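Local coordinates for uncharacterized protein (Staphylococcus aureus subsp. aureus Mu50, PDB 4EBG), which is of unknown function but is probably a secreted member of the DUF4467 family, with a cystatin-like fold, at residues S36-Y41 and K45-G50; I51-D56 and Y61-E66. All coordinates share one frame; numbering follows the deposited sequence. Where two conformers were deposited one is given.

How the contacts relate
From the N terminus, helix 3-23 is followed by strand 37-41, which pairs antiparallel with strand 46-52 in contact 1 and closes a hairpin loop of three residues between segments 36-41 and 45-50. The same strand then runs on into segment 51-56, and contact 2 closes the next hairpin against 61-66. The two contacts neither nest nor cross; they follow in series, with their centres about 11 Å apart. Strand 46-52 is thus flanked by 37-41 and by 60-68, with Ile47 O 2.8 Å from Tyr65 N and Ile49 O 2.9 Å from Phe63 N. The three strands form the middle of an antiparallel sheet set between helices 3-23 and 80-86.

Contact 1 of 2, residues S36-Y41 and K45-G50; sequences SNTHVY and KVIVIG
Tyr41 lays CE2 of its ring against Val48 CG2 at 3.9 Å, the ring slanting across the valine on the face that helix 80-86 covers. With CG anti to the carbonyl carbon (chi1 -56°), the ring leans toward the side of its own backbone N and brings its edge near Val46 O, which already accepts the amide of Tyr41. Tyr83 of the helix meets the ring edge to face. Next along this face, His39 directs ND1 to a water 2.8 Å away in the plane of the imidazole; the same water donates to Val48 O at 2.8 Å, bridging the strands, while NE2 turns to Glu92 on strand 91-94. Asn37 also reaches beyond the pair, through OD1 to the backbone N of Val96 and through ND2 to Tyr62 OH. The backbones form an antiparallel beta hairpin within the cystatin-like fold: Asn37 with Gly50, His39 with Val48 and Tyr41 with Val46 are hydrogen-bonded pairs, and Thr38 with Ile49 and Val40 with Ile47 the non-hydrogen-bonded pairs between them. The bond from His39 N to Val48 O (2.9 Å) comes nearly end-on to the carbonyl, at a C=O...N angle of 163°. At the turn end Lys45 and Val46 both face Tyr41 in a classic beta bulge, and their amides make weak bonds to Tyr41 O. The other face looks to helix 3-23. There Val40 CG2 lies beside Ile47 CG1 at 4.1 Å, and Thr38 CG2 rests at 4.1 Å from Ile47 CG2, these side chains running alongside one another. Thr38 OG1 is hydrogen-bonded to Tyr10 OH of that helix, while Ile49 packs on Val9, Tyr10 and Gln13.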
loop_
_atom_site.group_PDB
_atom_site.type_symbol
_atom_site.label_atom_id
_atom_site.label_comp_id
_atom_site.label_asym_id
_atom_site.label_seq_id
_atom_site.Cartn_x
_atom_site.Cartn_y
_atom_site.Cartn_z
ATOM N N SER B 36 3.335 -7.276 -18.227
ATOM C CA SER B 36 3.865 -7.918 -17.033
ATOM C C SER B 36 4.364 -9.318 -17.416
ATOM O O SER B 36 4.197 -9.755 -18.581
ATOM C CB SER B 36 2.784 -7.984 -15.980
ATOM O OG SER B 36 2.300 -6.679 -15.637
ATOM N N ASN B 37 4.942 -10.011 -16.451
ATOM C CA ASN B 37 5.302 -11.401 -16.567
ATOM C C ASN B 37 4.425 -12.221 -15.658
ATOM O O ASN B 37 4.209 -11.874 -14.503
ATOM C CB ASN B 37 6.766 -11.582 -16.235
ATOM C CG ASN B 37 7.658 -10.911 -17.232
ATOM O OD1 ASN B 37 7.281 -10.763 -18.412
ATOM N ND2 ASN B 37 8.862 -10.545 -16.793
ATOM N N THR B 38 3.862 -13.339 -16.148
ATOM C CA THR B 38 3.011 -14.230 -15.419
ATOM C C THR B 38 3.443 -15.667 -15.602
ATOM O O THR B 38 3.679 -16.108 -16.742
ATOM C CB THR B 38 1.527 -14.087 -15.854
ATOM O OG1 THR B 38 1.168 -12.714 -15.848
ATOM C CG2 THR B 38 0.606 -14.888 -15.002
ATOM N N HIS B 39 3.564 -16.406 -14.508
ATOM C CA HIS B 39 3.821 -17.827 -14.529
ATOM C C HIS B 39 2.870 -18.543 -13.590
ATOM O O HIS B 39 2.630 -18.076 -12.469
ATOM C CB HIS B 39 5.249 -18.166 -14.123
ATOM C CG HIS B 39 6.277 -17.727 -15.121
ATOM N ND1 HIS B 39 6.763 -16.447 -15.172
ATOM C CD2 HIS B 39 6.897 -18.407 -16.124
ATOM C CE1 HIS B 39 7.648 -16.352 -16.153
ATOM N NE2 HIS B 39 7.777 -17.534 -16.721
ATOM N N VAL B 40 2.312 -19.675 -14.016
ATOM C CA VAL B 40 1.439 -20.508 -13.209
ATOM C C VAL B 40 2.151 -21.816 -12.885
ATOM O O VAL B 40 2.810 -22.417 -13.763
ATOM C CB VAL B 40 0.105 -20.811 -13.934
ATOM C CG1 VAL B 40 -0.789 -21.731 -13.123
ATOM C CG2 VAL B 40 -0.589 -19.522 -14.327
ATOM N N TYR B 41 1.995 -22.266 -11.634
ATOM C CA TYR B 41 2.599 -23.475 -11.128
ATOM C C TYR B 41 1.557 -24.326 -10.460
ATOM O O TYR B 41 0.514 -23.855 -10.028
ATOM C CB TYR B 41 3.735 -23.165 -10.143
ATOM C CG TYR B 41 4.771 -22.284 -10.729
ATOM C CD1 TYR B 41 5.844 -22.840 -11.441
ATOM C CD2 TYR B 41 4.700 -20.885 -10.648
ATOM C CE1 TYR B 41 6.832 -22.013 -12.065
ATOM C CE2 TYR B 41 5.671 -20.110 -11.246
ATOM C CZ TYR B 41 6.705 -20.659 -11.986
ATOM O OH TYR B 41 7.620 -19.833 -12.594
ATOM N N LYS B 45 -2.275 -23.616 -8.493
ATOM C CA LYS B 45 -2.307 -23.375 -7.066
ATOM C C LYS B 45 -1.442 -22.158 -6.709
ATOM O O LYS B 45 -1.734 -21.471 -5.745
ATOM C CB LYS B 45 -1.843 -24.595 -6.261
ATOM C CG LYS B 45 -2.833 -25.715 -6.218
ATOM C CD LYS B 45 -2.528 -26.674 -5.084
ATOM C CE LYS B 45 -1.209 -27.372 -5.256
ATOM N NZ LYS B 45 -1.259 -28.762 -4.687
ATOM N N VAL B 46 -0.372 -21.935 -7.472
ATOM C CA VAL B 46 0.542 -20.790 -7.232
ATOM C C VAL B 46 0.726 -20.011 -8.540
ATOM O O VAL B 46 1.009 -20.600 -9.589
ATOM C CB VAL B 46 1.949 -21.243 -6.674
ATOM C CG1 VAL B 46 2.920 -20.063 -6.532
ATOM C CG2 VAL B 46 1.729 -22.035 -5.358
ATOM N N ILE B 47 0.558 -18.696 -8.494
ATOM C CA ILE B 47 0.762 -17.831 -9.625
ATOM C C ILE B 47 1.734 -16.740 -9.217
ATOM O O ILE B 47 1.550 -16.099 -8.205
ATOM C CB ILE B 47 -0.599 -17.250 -10.117
ATOM C CG1 ILE B 47 -1.553 -18.395 -10.480
ATOM C CG2 ILE B 47 -0.393 -16.289 -11.279
ATOM C CD1 ILE B 47 -2.947 -17.907 -10.996
ATOM N N VAL B 48 2.800 -16.546 -10.001
ATOM C CA VAL B 48 3.828 -15.557 -9.751
ATOM C C VAL B 48 3.744 -14.539 -10.843
ATOM O O VAL B 48 3.777 -14.882 -12.033
ATOM C CB VAL B 48 5.229 -16.199 -9.669
ATOM C CG1 VAL B 48 6.245 -15.082 -9.423
ATOM C CG2 VAL B 48 5.341 -17.245 -8.591
ATOM N N ILE B 49 3.663 -13.255 -10.457
ATOM C CA ILE B 49 3.642 -12.165 -11.379
ATOM C C ILE B 49 4.818 -11.250 -11.145
ATOM O O ILE B 49 5.253 -11.074 -10.024
ATOM C CB ILE B 49 2.302 -11.382 -11.392
ATOM C CG1 ILE B 49 2.067 -10.682 -10.065
ATOM C CG2 ILE B 49 1.166 -12.342 -11.794
ATOM C CD1 ILE B 49 0.784 -9.798 -10.078
ATOM N N GLY B 50 5.295 -10.646 -12.217
ATOM C CA GLY B 50 6.317 -9.632 -12.195
ATOM C C GLY B 50 5.730 -8.389 -12.852
ATOM O O GLY B 50 5.316 -8.428 -13.996
HETATM O O HOH W 1 6.249 -14.396 -13.340
#

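Contact 2 of 2, residues I51-D56 and Y61-E66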
loop_
_atom_site.group_PDB
_atom_site.type_symbol
_atom_site.label_atom_id
_atom_site.label_comp_id
_atom_site.label_asym_id
_atom_site.label_seq_id
_atom_site.Cartn_x
_atom_site.Cartn_y
_atom_site.Cartn_z
ATOM N N ILE B 51 5.766 -7.260 -12.133
ATOM C CA ILE B 51 5.041 -6.097 -12.553
ATOM C C ILE B 51 5.876 -4.840 -12.362
ATOM O O ILE B 51 6.803 -4.796 -11.554
ATOM C CB ILE B 51 3.709 -5.954 -11.748
ATOM C CG1 ILE B 51 3.943 -5.627 -10.280
ATOM C CG2 ILE B 51 2.815 -7.153 -11.929
ATOM C CD1 ILE B 51 2.770 -5.171 -9.506
ATOM N N GLN B 52 5.481 -3.802 -13.075
ATOM C CA GLN B 52 6.056 -2.468 -12.872
ATOM C C GLN B 52 5.379 -1.804 -11.670
ATOM O O GLN B 52 4.364 -1.155 -11.777
ATOM C CB GLN B 52 5.895 -1.579 -14.105
ATOM C CG GLN B 52 6.653 -0.248 -13.961
ATOM C CD GLN B 52 6.240 0.793 -15.001
ATOM O OE1 GLN B 52 5.493 0.537 -15.956
ATOM N NE2 GLN B 52 6.668 1.981 -14.778
ATOM N N LEU B 53 5.908 -2.042 -10.471
ATOM C CA LEU B 53 5.252 -1.625 -9.237
ATOM C C LEU B 53 5.231 -0.118 -9.101
ATOM O O LEU B 53 4.316 0.415 -8.510
ATOM C CB LEU B 53 5.987 -2.256 -8.058
ATOM C CG LEU B 53 5.520 -1.935 -6.653
ATOM C CD1 LEU B 53 4.013 -2.348 -6.446
ATOM C CD2 LEU B 53 6.434 -2.653 -5.635
ATOM N N TYR B 54 6.270 0.536 -9.588
ATOM C CA TYR B 54 6.414 1.977 -9.452
ATOM C C TYR B 54 6.279 2.686 -10.773
ATOM O O TYR B 54 6.858 2.282 -11.772
ATOM C CB TYR B 54 7.732 2.285 -8.796
ATOM C CG TYR B 54 7.916 1.666 -7.445
ATOM C CD1 TYR B 54 7.286 2.207 -6.329
ATOM C CD2 TYR B 54 8.718 0.541 -7.276
ATOM C CE1 TYR B 54 7.483 1.647 -5.079
ATOM C CE2 TYR B 54 8.913 -0.027 -6.039
ATOM C CZ TYR B 54 8.275 0.523 -4.949
ATOM O OH TYR B 54 8.472 -0.064 -3.721
ATOM N N LYS B 55 5.538 3.798 -10.762
ATOM C CA LYS B 55 5.288 4.525 -11.994
ATOM C C LYS B 55 6.595 5.104 -12.566
ATOM O O LYS B 55 6.723 5.225 -13.806
ATOM C CB LYS B 55 4.242 5.627 -11.773
ATOM C CG LYS B 55 2.857 5.151 -11.422
ATOM C CD LYS B 55 1.966 6.357 -11.125
ATOM C CE LYS B 55 2.523 7.196 -9.983
ATOM N NZ LYS B 55 1.668 8.409 -9.772
ATOM N N ASP B 56 7.535 5.415 -11.676
ATOM C CA ASP B 56 8.800 6.071 -12.019
ATOM C C ASP B 56 10.020 5.133 -11.896
ATOM O O ASP B 56 11.128 5.576 -11.649
ATOM C CB ASP B 56 8.982 7.344 -11.171
ATOM C CG ASP B 56 8.848 7.098 -9.655
ATOM O OD1 ASP B 56 8.500 5.973 -9.222
ATOM O OD2 ASP B 56 9.096 8.051 -8.874
ATOM N N TYR B 61 9.002 -6.054 -10.257
ATOM C CA TYR B 61 8.892 -6.555 -8.901
ATOM C C TYR B 61 7.974 -7.761 -8.925
ATOM O O TYR B 61 6.898 -7.712 -9.530
ATOM C CB TYR B 61 8.354 -5.476 -7.969
ATOM C CG TYR B 61 9.318 -4.349 -7.805
ATOM C CD1 TYR B 61 9.459 -3.346 -8.760
ATOM C CD2 TYR B 61 10.094 -4.279 -6.687
ATOM C CE1 TYR B 61 10.352 -2.310 -8.622
ATOM C CE2 TYR B 61 11.003 -3.208 -6.519
ATOM C CZ TYR B 61 11.105 -2.248 -7.512
ATOM O OH TYR B 61 11.977 -1.194 -7.368
ATOM N N TYR B 62 8.375 -8.851 -8.249
ATOM C CA TYR B 62 7.665 -10.117 -8.313
ATOM C C TYR B 62 6.887 -10.378 -7.027
ATOM O O TYR B 62 7.349 -10.046 -5.914
ATOM C CB TYR B 62 8.656 -11.242 -8.619
ATOM C CG TYR B 62 9.090 -11.217 -10.087
ATOM C CD1 TYR B 62 10.103 -10.401 -10.521
ATOM C CD2 TYR B 62 8.465 -12.038 -11.017
ATOM C CE1 TYR B 62 10.481 -10.380 -11.870
ATOM C CE2 TYR B 62 8.831 -12.045 -12.323
ATOM C CZ TYR B 62 9.845 -11.195 -12.756
ATOM O OH TYR B 62 10.166 -11.175 -14.115
ATOM N N PHE B 63 5.757 -11.042 -7.171
ATOM C CA PHE B 63 4.855 -11.403 -6.099
ATOM C C PHE B 63 4.267 -12.775 -6.359
ATOM O O PHE B 63 3.932 -13.096 -7.510
ATOM C CB PHE B 63 3.693 -10.419 -6.004
ATOM C CG PHE B 63 4.131 -9.017 -5.734
ATOM C CD1 PHE B 63 4.495 -8.602 -4.438
ATOM C CD2 PHE B 63 4.214 -8.111 -6.764
ATOM C CE1 PHE B 63 4.925 -7.324 -4.208
ATOM C CE2 PHE B 63 4.661 -6.852 -6.527
ATOM C CZ PHE B 63 4.962 -6.431 -5.245
ATOM N N ALA B 64 4.230 -13.607 -5.324
ATOM C CA ALA B 64 3.608 -14.897 -5.403
ATOM C C ALA B 64 2.215 -14.878 -4.794
ATOM O O ALA B 64 2.028 -14.359 -3.683
ATOM C CB ALA B 64 4.464 -15.964 -4.694
ATOM N N TYR B 65 1.252 -15.463 -5.496
ATOM C CA TYR B 65 -0.106 -15.610 -5.030
ATOM C C TYR B 65 -0.430 -17.085 -4.934
ATOM O O TYR B 65 0.023 -17.908 -5.763
ATOM C CB TYR B 65 -1.105 -14.951 -6.019
ATOM C CG TYR B 65 -1.103 -13.456 -5.991
ATOM C CD1 TYR B 65 -0.091 -12.730 -6.548
ATOM C CD2 TYR B 65 -2.127 -12.771 -5.400
ATOM C CE1 TYR B 65 -0.088 -11.354 -6.496
ATOM C CE2 TYR B 65 -2.145 -11.381 -5.362
ATOM C CZ TYR B 65 -1.143 -10.693 -5.902
ATOM O OH TYR B 65 -1.199 -9.312 -5.833
ATOM N N GLU B 66 -1.307 -17.382 -3.993
ATOM C CA GLU B 66 -1.939 -18.706 -3.963
ATOM C C GLU B 66 -3.395 -18.539 -4.315
ATOM O O GLU B 66 -4.021 -17.520 -3.973
ATOM C CB GLU B 66 -1.839 -19.301 -2.572
ATOM C CG GLU B 66 -0.444 -19.640 -2.202
ATOM C CD GLU B 66 -0.367 -20.380 -0.914
ATOM O OE1 GLU B 66 -0.583 -21.615 -0.921
ATOM O OE2 GLU B 66 -0.111 -19.700 0.091
#
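Ile51 and Tyr61 form an antiparallel hydrogen-bonded pair, with CA atoms 5.3 Å apart and two backbone bonds: Ile51 N to Tyr61 O at 2.9 Å and Tyr61 N to Ile51 O at 2.8 Å. This pair belongs to the beta hairpin of strands 46-52 and 60-68, part of the antiparallel sheet of the cystatin-like fold. Past Ile51 toward the loop the chains part, where an inverse gamma turn is centred on Gln52; Leu53 and Tyr54 nonetheless come back to meet Tyr61 through their side chains. One face of the Tyr61 ring receives both. Leu53 CB lies 3.7 Å from Tyr61 CD1, and Leu53 CD2 stands over the same face near CG. Farther out, Tyr54 turns its CD2-CE2 edge onto that face in a T-shaped stack, centroids 5.1 Å apart and planes at 80°, with Tyr54 CE2 3.5 Å from Tyr61 CZ. The hydroxyl of Tyr61 is bonded to Arg57 NH2 in the connecting loop, which probably helps to hold the outer end of the ring. Phe63, two residues along the strand, continues this apolar patch. Its CE2 touches Ile51 CD1 obliquely, and its CZ edge meets Leu53 CD2 at 4.1 Å, so that Leu53 is shared between the two aromatic rings. Ile51 directs CG1 between its backbone N and carbonyl carbon (chi1 68°), an arrangement that also brings CG1 close to Tyr61 O. Gln13 of helix 3-23 packs on both Ile51 and Phe63, and on the second subunit Gln24 touches Tyr54 and Lys22 touches Phe63. One face of the Tyr54 ring carries Leu53 CG at its middle, 3.9 Å from the ring plane.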